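Local coordinates for peridinin-chlorophyll A protein (Amphidinium carterae, PDB 2C9E) that probably serves as a water-soluble light-harvesting antenna, using bound peridinin and chlorophyll a to capture blue-green sunlight, at residues Ser7-Ala18 against Met84-Glu95. Residues are numbered along the deposited sequence; the frame is centred on the assembly and turned at random.
Sequences SKRFSDATYPIA and MASKEDFAAVNE. With PID (peridinin), chain F.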
loop_
_atom_site.group_PDB
_atom_site.type_symbol
_atom_site.label_atom_id
_atom_site.label_comp_id
_atom_site.label_asym_id
_atom_site.label_seq_id
_atom_site.Cartn_x
_atom_site.Cartn_y
_atom_site.Cartn_z
ATOM N N SER A 7 -15.842 18.291 -1.645
ATOM C CA SER A 7 -15.181 17.305 -2.444
ATOM C C SER A 7 -15.426 17.626 -3.926
ATOM O O SER A 7 -14.532 17.461 -4.798
ATOM C CB SER A 7 -15.743 15.935 -2.113
ATOM O OG SER A 7 -15.010 14.926 -2.781
ATOM N N LYS A 8 -16.644 18.068 -4.215
ATOM C CA LYS A 8 -16.982 18.388 -5.585
ATOM C C LYS A 8 -16.079 19.517 -6.027
ATOM O O LYS A 8 -15.489 19.468 -7.127
ATOM C CB LYS A 8 -18.458 18.813 -5.739
ATOM C CG LYS A 8 -18.828 19.130 -7.190
ATOM C CD LYS A 8 -20.281 18.809 -7.474
ATOM C CE LYS A 8 -20.607 19.020 -8.960
ATOM N NZ LYS A 8 -22.055 18.727 -9.245
ATOM N N ARG A 9 -15.959 20.527 -5.171
ATOM C CA ARG A 9 -15.131 21.657 -5.532
ATOM C C ARG A 9 -13.668 21.201 -5.672
ATOM O O ARG A 9 -12.976 21.592 -6.607
ATOM C CB ARG A 9 -15.295 22.780 -4.482
ATOM C CG ARG A 9 -16.185 23.934 -4.945
ATOM C CD ARG A 9 -16.943 24.597 -3.818
ATOM N NE ARG A 9 -18.320 24.090 -3.731
ATOM C CZ ARG A 9 -19.223 24.418 -2.799
ATOM N NH1 ARG A 9 -18.930 25.276 -1.818
ATOM N NH2 ARG A 9 -20.445 23.889 -2.853
ATOM N N PHE A 10 -13.196 20.349 -4.761
ATOM C CA PHE A 10 -11.814 19.900 -4.851
ATOM C C PHE A 10 -11.589 19.151 -6.162
ATOM O O PHE A 10 -10.584 19.348 -6.872
ATOM C CB PHE A 10 -11.478 19.011 -3.648
ATOM C CG PHE A 10 -10.090 18.397 -3.696
ATOM C CD1 PHE A 10 -8.956 19.187 -3.475
ATOM C CD2 PHE A 10 -9.943 17.012 -3.866
ATOM C CE1 PHE A 10 -7.652 18.624 -3.395
ATOM C CE2 PHE A 10 -8.675 16.404 -3.801
ATOM C CZ PHE A 10 -7.494 17.208 -3.558
ATOM N N SER A 11 -12.525 18.278 -6.490
ATOM C CA SER A 11 -12.458 17.484 -7.724
ATOM C C SER A 11 -12.348 18.379 -8.950
ATOM O O SER A 11 -11.533 18.154 -9.858
ATOM C CB SER A 11 -13.727 16.622 -7.839
ATOM O OG SER A 11 -13.757 15.619 -6.846
ATOM N N ASP A 12 -13.199 19.385 -8.994
ATOM C CA ASP A 12 -13.170 20.334 -10.088
ATOM C C ASP A 12 -11.804 21.008 -10.203
ATOM O O ASP A 12 -11.263 21.200 -11.281
ATOM C CB ASP A 12 -14.227 21.419 -9.862
ATOM C CG ASP A 12 -15.613 20.924 -10.131
ATOM O OD1 ASP A 12 -15.690 20.020 -10.985
ATOM O OD2 ASP A 12 -16.614 21.429 -9.528
ATOM N N ALA A 13 -11.262 21.415 -9.065
ATOM C CA ALA A 13 -10.011 22.118 -9.079
ATOM C C ALA A 13 -8.793 21.290 -9.478
ATOM O O ALA A 13 -7.819 21.832 -10.037
ATOM C CB ALA A 13 -9.786 22.764 -7.685
ATOM N N THR A 14 -8.860 19.981 -9.215
ATOM C CA THR A 14 -7.717 19.114 -9.424
ATOM C C THR A 14 -7.663 18.262 -10.678
ATOM O O THR A 14 -6.558 17.897 -11.149
ATOM C CB THR A 14 -7.553 18.204 -8.210
ATOM O OG1 THR A 14 -8.787 17.523 -7.942
ATOM C CG2 THR A 14 -7.190 19.017 -6.997
ATOM N N TYR A 15 -8.843 17.962 -11.230
ATOM C CA TYR A 15 -8.927 17.126 -12.406
ATOM C C TYR A 15 -8.040 17.642 -13.518
ATOM O O TYR A 15 -7.299 16.870 -14.097
ATOM C CB TYR A 15 -10.382 17.002 -12.904
ATOM C CG TYR A 15 -10.530 15.928 -13.947
ATOM C CD1 TYR A 15 -10.625 14.577 -13.580
ATOM C CD2 TYR A 15 -10.487 16.238 -15.312
ATOM C CE1 TYR A 15 -10.672 13.567 -14.535
ATOM C CE2 TYR A 15 -10.529 15.228 -16.288
ATOM C CZ TYR A 15 -10.624 13.896 -15.898
ATOM O OH TYR A 15 -10.660 12.900 -16.864
ATOM N N PRO A 16 -8.078 18.955 -13.825
ATOM C CA PRO A 16 -7.217 19.477 -14.918
ATOM C C PRO A 16 -5.725 19.327 -14.634
ATOM O O PRO A 16 -4.910 19.183 -15.546
ATOM C CB PRO A 16 -7.633 20.965 -15.037
ATOM C CG PRO A 16 -9.007 20.998 -14.487
ATOM C CD PRO A 16 -8.917 20.043 -13.277
ATOM N N ILE A 17 -5.346 19.394 -13.363
ATOM C CA ILE A 17 -3.933 19.203 -13.006
ATOM C C ILE A 17 -3.611 17.716 -13.168
ATOM O O ILE A 17 -2.551 17.344 -13.686
ATOM C CB ILE A 17 -3.678 19.633 -11.532
ATOM C CG1 ILE A 17 -3.975 21.141 -11.401
ATOM C CG2 ILE A 17 -2.241 19.188 -11.090
ATOM C CD1 ILE A 17 -3.907 21.720 -9.957
ATOM N N ALA A 18 -4.530 16.867 -12.703
ATOM C CA ALA A 18 -4.379 15.418 -12.833
ATOM C C ALA A 18 -4.162 14.996 -14.313
ATOM O O ALA A 18 -3.324 14.114 -14.625
ATOM C CB ALA A 18 -5.623 14.737 -12.276
ATOM N N MET A 84 -5.699 8.006 -17.201
ATOM C CA MET A 84 -6.511 9.063 -16.641
ATOM C C MET A 84 -7.970 8.646 -16.452
ATOM O O MET A 84 -8.676 8.317 -17.420
ATOM C CB MET A 84 -6.367 10.285 -17.567
ATOM C CG MET A 84 -6.841 11.621 -17.027
ATOM S SD MET A 84 -6.057 12.054 -15.471
ATOM C CE MET A 84 -7.538 12.476 -14.531
ATOM N N ALA A 85 -8.427 8.645 -15.201
ATOM C CA ALA A 85 -9.818 8.251 -14.923
ATOM C C ALA A 85 -10.789 9.263 -15.478
ATOM O O ALA A 85 -10.390 10.362 -15.847
ATOM C CB ALA A 85 -10.058 8.117 -13.399
ATOM N N SER A 86 -12.072 8.904 -15.451
ATOM C CA SER A 86 -13.160 9.775 -15.921
ATOM C C SER A 86 -13.408 10.863 -14.856
ATOM O O SER A 86 -13.046 10.674 -13.692
ATOM C CB SER A 86 -14.427 8.896 -16.208
ATOM O OG SER A 86 -15.176 8.456 -15.079
ATOM N N LYS A 87 -13.979 12.009 -15.240
ATOM C CA LYS A 87 -14.235 13.057 -14.248
ATOM C C LYS A 87 -15.185 12.467 -13.185
ATOM O O LYS A 87 -15.140 12.795 -11.991
ATOM C CB LYS A 87 -14.914 14.285 -14.889
ATOM C CG LYS A 87 -14.044 15.167 -15.797
ATOM C CD LYS A 87 -14.778 16.439 -16.309
ATOM C CE LYS A 87 -13.840 17.354 -17.115
ATOM N NZ LYS A 87 -14.515 18.618 -17.560
ATOM N N GLU A 88 -16.073 11.598 -13.652
ATOM C CA GLU A 88 -17.028 10.937 -12.794
ATOM C C GLU A 88 -16.326 10.019 -11.798
ATOM O O GLU A 88 -16.534 10.150 -10.605
ATOM C CB GLU A 88 -18.006 10.135 -13.655
ATOM C CG GLU A 88 -18.978 9.326 -12.850
ATOM C CD GLU A 88 -19.929 8.513 -13.712
ATOM O OE1 GLU A 88 -20.759 9.112 -14.459
ATOM O OE2 GLU A 88 -19.840 7.267 -13.631
ATOM N N ASP A 89 -15.505 9.095 -12.281
ATOM C CA ASP A 89 -14.805 8.155 -11.390
ATOM C C ASP A 89 -13.834 8.886 -10.458
ATOM O O ASP A 89 -13.701 8.505 -9.281
ATOM C CB ASP A 89 -14.030 7.071 -12.180
ATOM C CG ASP A 89 -14.947 6.146 -12.997
ATOM O OD1 ASP A 89 -16.177 6.176 -12.787
ATOM O OD2 ASP A 89 -14.432 5.382 -13.843
ATOM N N PHE A 90 -13.190 9.931 -10.998
ATOM C CA PHE A 90 -12.259 10.769 -10.255
ATOM C C PHE A 90 -12.946 11.425 -9.084
ATOM O O PHE A 90 -12.490 11.315 -7.949
ATOM C CB PHE A 90 -11.681 11.878 -11.130
ATOM C CG PHE A 90 -10.578 12.677 -10.451
ATOM C CD1 PHE A 90 -9.302 12.121 -10.290
ATOM C CD2 PHE A 90 -10.817 13.996 -10.005
ATOM C CE1 PHE A 90 -8.244 12.864 -9.705
ATOM C CE2 PHE A 90 -9.786 14.754 -9.420
ATOM C CZ PHE A 90 -8.481 14.186 -9.271
ATOM N N ALA A 91 -14.026 12.155 -9.361
ATOM C CA ALA A 91 -14.769 12.826 -8.299
ATOM C C ALA A 91 -15.261 11.824 -7.259
ATOM O O ALA A 91 -15.260 12.143 -6.067
ATOM C CB ALA A 91 -15.960 13.628 -8.878
ATOM N N ALA A 92 -15.636 10.609 -7.684
ATOM C CA ALA A 92 -16.107 9.582 -6.725
ATOM C C ALA A 92 -14.947 9.046 -5.854
ATOM O O ALA A 92 -15.156 8.638 -4.700
ATOM C CB ALA A 92 -16.766 8.414 -7.452
ATOM N N VAL A 93 -13.730 9.026 -6.395
ATOM C CA VAL A 93 -12.611 8.550 -5.577
ATOM C C VAL A 93 -12.383 9.553 -4.435
ATOM O O VAL A 93 -12.177 9.163 -3.290
ATOM C CB VAL A 93 -11.314 8.403 -6.412
ATOM C CG1 VAL A 93 -10.055 8.306 -5.482
ATOM C CG2 VAL A 93 -11.424 7.135 -7.251
ATOM N N ASN A 94 -12.461 10.844 -4.749
ATOM C CA ASN A 94 -12.242 11.844 -3.736
ATOM C C ASN A 94 -13.288 11.910 -2.678
ATOM O O ASN A 94 -12.979 12.212 -1.520
ATOM C CB ASN A 94 -12.102 13.227 -4.359
ATOM C CG ASN A 94 -10.823 13.356 -5.152
ATOM O OD1 ASN A 94 -9.810 12.740 -4.788
ATOM N ND2 ASN A 94 -10.856 14.137 -6.244
ATOM N N GLU A 95 -14.537 11.670 -3.054
ATOM C CA GLU A 95 -15.588 11.745 -2.048
ATOM C C GLU A 95 -15.519 10.542 -1.142
ATOM O O GLU A 95 -15.716 10.674 0.071
ATOM C CB GLU A 95 -16.967 11.860 -2.693
ATOM C CG GLU A 95 -18.113 11.693 -1.673
ATOM C CD GLU A 95 -19.339 12.524 -2.004
ATOM O OE1 GLU A 95 -19.701 12.676 -3.203
ATOM O OE2 GLU A 95 -19.958 13.030 -1.041
HETATM C C1 PID F . -6.461 17.549 8.594
HETATM C C2 PID F . -6.586 18.168 9.990
HETATM C C3 PID F . -7.002 17.097 11.003
HETATM C C4 PID F . -8.368 16.549 10.580
HETATM C C5 PID F . -8.325 15.776 9.257
HETATM C C6 PID F . -7.383 16.390 8.202
HETATM C C7 PID F . -7.716 16.098 6.874
HETATM C C8 PID F . -6.862 15.574 5.901
HETATM C C9 PID F . -7.234 15.264 4.589
HETATM C C10 PID F . -8.487 15.401 4.001
HETATM C C11 PID F . -6.462 14.683 3.668
HETATM C C12 PID F . -7.172 14.449 2.559
HETATM C C13 PID F . -6.683 13.839 1.402
HETATM C C14 PID F . -7.388 13.567 0.227
HETATM C C15 PID F . -6.729 12.939 -0.834
HETATM C C16 PID F . -7.297 12.583 -2.057
HETATM C C17 PID F . -6.559 11.941 -3.051
HETATM C C18 PID F . -7.131 11.549 -4.261
HETATM C C19 PID F . -6.442 10.886 -5.275
HETATM C C20 PID F . -7.127 10.497 -6.429
HETATM C C21 PID F . -6.583 9.790 -7.503
HETATM C C22 PID F . -7.399 9.438 -8.579
HETATM C C23 PID F . -6.950 8.750 -9.595
HETATM C C24 PID F . -6.495 7.996 -10.563
HETATM C C25 PID F . -6.518 6.461 -10.492
HETATM C C26 PID F . -5.081 5.954 -10.658
HETATM C C27 PID F . -4.382 6.530 -11.895
HETATM C C28 PID F . -4.429 8.064 -11.932
HETATM C C29 PID F . -5.861 8.602 -11.817
HETATM C C30 PID F . -2.652 4.936 -12.250
HETATM C C31 PID F . -1.174 4.540 -12.286
HETATM C CM1 PID F . -5.962 18.526 7.528
HETATM C CM2 PID F . -9.768 15.715 8.747
HETATM C CM3 PID F . -7.882 14.350 9.596
HETATM C CM4 PID F . -8.870 13.933 0.100
HETATM C CM5 PID F . -5.111 9.360 -7.505
HETATM C CM6 PID F . -7.014 5.975 -9.127
HETATM C CM7 PID F . -7.439 5.887 -11.571
HETATM C CM8 PID F . -5.838 10.131 -11.729
HETATM O O1 PID F . -5.988 16.201 8.507
HETATM O O2 PID F . -7.120 17.663 12.313
HETATM O O3 PID F . -9.488 15.873 4.536
HETATM O O4 PID F . -8.452 14.893 2.732
HETATM O O5 PID F . -6.636 8.162 -12.941
HETATM O O6 PID F . -2.993 6.176 -11.803
HETATM O O7 PID F . -3.504 4.164 -12.686
HETATM O O HOH W 1 -15.643 14.496 -5.410
#
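The Tyr15 ring is held on three sides, by Lys87 over a face, Phe90 at an edge and Ala85 O at its hydroxyl. Its OH donates to Ala85 O at 2.7 Å, in the plane of that carbonyl. Lys87 CG sits 3.6 Å from the ring centroid in a CH-pi contact. The CD1 edge points at the face of Phe90 in a T-shaped pair, planes at 77°. Met84 adds an oblique Met-aromatic contact. The ring gets there because CG stands anti to the backbone N (chi1 -169°). A leucine here would probably leave Ala85 O without this donor and Phe90 without its edge-on neighbour. Segments 7-18 and 87-95 cross steeply (131° between N-to-C directions, axes 9.1 Å apart at closest) and pack knobs-into-holes: Phe90 sits among Ser11, Thr14, Tyr15 and Ala18, and Asn94 among Ser7, Phe10, Ser11 and Thr14. This joins helix 2-18, lining the digalactosyl diacyl glycerol pocket, to the start of helix 87-102, lining a peridinin pocket, in this all-helical antenna protein. Peridinin lies along helix 87-102, its O5 accepting from Ala85 N at 2.9 Å, while the lipid touches Phe10, Thr14, Ile17 and Ala18. Asn94 ND2 gives Ser11 OG a weak, nearly straight bond of 3.3 Å. Ser11 OG donates to Ser7 O, on the opposite face from Ser11 N. A water bridges Ser7 OG, Ser11 OG and Ala91 O.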